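Local coordinates for protein processed glycerol phosphate lipoteichoic acid synthase 2 (Bacillus subtilis, PDB 2W8D) that is of the sulfatase family within the alkaline phosphatase clan and holds a magnesium ion in its C-terminal domain, at residues A[237-242]-A[251-256]. Sequence-based numbering, arbitrary orientation.
Sequences QFFNDL and SIIVMY
F239 of the helix brings the CE1 and CZ end of its ring against both M255 and I253 of the strand, a worked example of how an amphipathic helix is packed against a sheet strand through apolar side chains. The first kind of contact is Met-aromatic. Residue 255 is modelled as selenomethionine, and its SE lies 3.9 Å from F239 CE1. The selenium approaches the ring obliquely, 71° off the ring normal. A bend at the last torsion (chi3 -67°) brings the methyl CE to the same end of the ring, 3.9 Å from F239 CZ.

The second kind is aliphatic. I253 offers both of its branches: CG2, anti to the backbone N, meets the outer end of the F239 ring, 4.0 Å from CE1, whereas CG1 carries CD1 to L242, where the two CD1 methyls meet tip to tip at 3.6 Å. L242 CD1 also rests over one face of the F238 ring, 3.8 Å above its plane and offset toward the rim, a contact between residues one helical turn apart (i, i+4). No hydrogen bond crosses the interface, and all four touching residues are buried.

The two segments run antiparallel, at 176°, where the chain turns back after helix 219-244 to enter strand 251-257. Their axes are 12.4 Å apart, rather wide for a helix on a sheet, and the large side chains of F239 and M255 bridge the distance. That strand lies in the mixed sheet of the sulfatase fold, between the parallel strand 33-39 and the antiparallel strand 292-296; M255 touches V37 and F293 on these two neighbours. On the helix side, F238 stacks on F175 and L242 touches M179, both of helix 171-183, while the F239 ring meets F59 of helix 58-65 edge-to-face.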
# COMPACT_ATOMS: atom_id res chain seq x y z
N GLN A 237 -5.89 18.55 4.18
CA GLN A 237 -6.54 19.39 3.15
C GLN A 237 -7.37 18.50 2.20
O GLN A 237 -8.54 18.76 1.99
CB GLN A 237 -5.51 20.24 2.39
CG GLN A 237 -5.99 20.84 1.07
CD GLN A 237 -4.92 20.79 -0.02
OE1 GLN A 237 -3.80 21.24 0.21
NE2 GLN A 237 -5.26 20.23 -1.20
N PHE A 238 -6.79 17.44 1.67
CA PHE A 238 -7.52 16.48 0.83
C PHE A 238 -8.85 16.01 1.45
O PHE A 238 -9.90 16.03 0.79
CB PHE A 238 -6.63 15.29 0.50
CG PHE A 238 -7.19 14.34 -0.52
CD1 PHE A 238 -7.73 14.81 -1.74
CD2 PHE A 238 -7.09 12.97 -0.31
CE1 PHE A 238 -8.20 13.90 -2.72
CE2 PHE A 238 -7.55 12.03 -1.30
CZ PHE A 238 -8.11 12.51 -2.51
N PHE A 239 -8.80 15.60 2.72
CA PHE A 239 -10.00 15.23 3.47
C PHE A 239 -11.00 16.38 3.61
O PHE A 239 -12.18 16.17 3.40
CB PHE A 239 -9.63 14.71 4.87
CG PHE A 239 -9.41 13.22 4.94
CD1 PHE A 239 -8.53 12.59 4.09
CD2 PHE A 239 -10.08 12.46 5.88
CE1 PHE A 239 -8.32 11.22 4.18
CE2 PHE A 239 -9.86 11.09 5.97
CZ PHE A 239 -9.00 10.49 5.15
N ASN A 240 -10.54 17.58 3.96
CA ASN A 240 -11.46 18.73 4.03
C ASN A 240 -12.19 18.91 2.71
O ASN A 240 -13.40 19.02 2.67
CB ASN A 240 -10.75 20.04 4.40
CG ASN A 240 -10.25 20.06 5.83
OD1 ASN A 240 -10.88 19.54 6.77
ND2 ASN A 240 -9.10 20.69 6.03
N ASP A 241 -11.44 18.90 1.61
CA ASP A 241 -12.02 19.03 0.26
C ASP A 241 -12.93 17.86 -0.14
O ASP A 241 -13.94 18.07 -0.78
CB ASP A 241 -10.95 19.29 -0.80
CG ASP A 241 -10.31 20.68 -0.67
OD1 ASP A 241 -10.86 21.55 0.03
OD2 ASP A 241 -9.25 20.92 -1.29
N LEU A 242 -12.60 16.64 0.27
CA LEU A 242 -13.51 15.52 0.01
C LEU A 242 -14.87 15.66 0.74
O LEU A 242 -15.88 15.06 0.34
CB LEU A 242 -12.85 14.20 0.39
CG LEU A 242 -11.70 13.68 -0.49
CD1 LEU A 242 -11.14 12.40 0.06
CD2 LEU A 242 -12.18 13.46 -1.90
N SER A 251 -17.63 7.22 -0.20
CA SER A 251 -16.36 6.59 -0.55
C SER A 251 -15.70 5.71 0.50
O SER A 251 -15.99 5.80 1.71
CB SER A 251 -15.36 7.64 -1.03
OG SER A 251 -15.85 8.33 -2.17
N ILE A 252 -14.82 4.85 0.02
CA ILE A 252 -13.91 4.14 0.87
C ILE A 252 -12.55 4.75 0.58
O ILE A 252 -12.02 4.64 -0.55
CB ILE A 252 -13.87 2.64 0.52
CG1 ILE A 252 -15.24 2.00 0.68
CG2 ILE A 252 -12.84 1.90 1.39
CD1 ILE A 252 -15.24 0.57 0.14
N ILE A 253 -11.99 5.40 1.58
CA ILE A 253 -10.65 5.96 1.45
C ILE A 253 -9.71 5.00 2.13
O ILE A 253 -9.93 4.61 3.27
CB ILE A 253 -10.58 7.36 2.09
CG1 ILE A 253 -11.62 8.29 1.40
CG2 ILE A 253 -9.13 7.89 2.09
CD1 ILE A 253 -11.95 9.55 2.10
N VAL A 254 -8.67 4.59 1.40
CA VAL A 254 -7.69 3.62 1.86
C VAL A 254 -6.32 4.25 1.69
O VAL A 254 -5.92 4.55 0.56
CB VAL A 254 -7.66 2.40 0.89
CG1 VAL A 254 -6.63 1.36 1.35
CG2 VAL A 254 -9.04 1.82 0.68
N MSE A 255 -5.58 4.40 2.79
CA MSE A 255 -4.26 5.03 2.74
C MSE A 255 -3.20 4.16 3.33
O MSE A 255 -3.38 3.59 4.42
CB MSE A 255 -4.25 6.38 3.43
CG MSE A 255 -5.34 7.28 2.90
SE MSE A 255 -5.17 9.05 3.64
CE MSE A 255 -5.58 8.65 5.54
N TYR A 256 -2.06 4.14 2.65
CA TYR A 256 -0.97 3.29 3.10
C TYR A 256 0.40 3.91 2.86
O TYR A 256 0.67 4.50 1.80
CB TYR A 256 -1.04 1.95 2.35
CG TYR A 256 -0.86 2.07 0.87
CD1 TYR A 256 0.38 1.83 0.29
CD2 TYR A 256 -1.93 2.39 0.02
CE1 TYR A 256 0.58 1.96 -1.08
CE2 TYR A 256 -1.74 2.53 -1.36
CZ TYR A 256 -0.48 2.29 -1.91
OH TYR A 256 -0.24 2.36 -3.28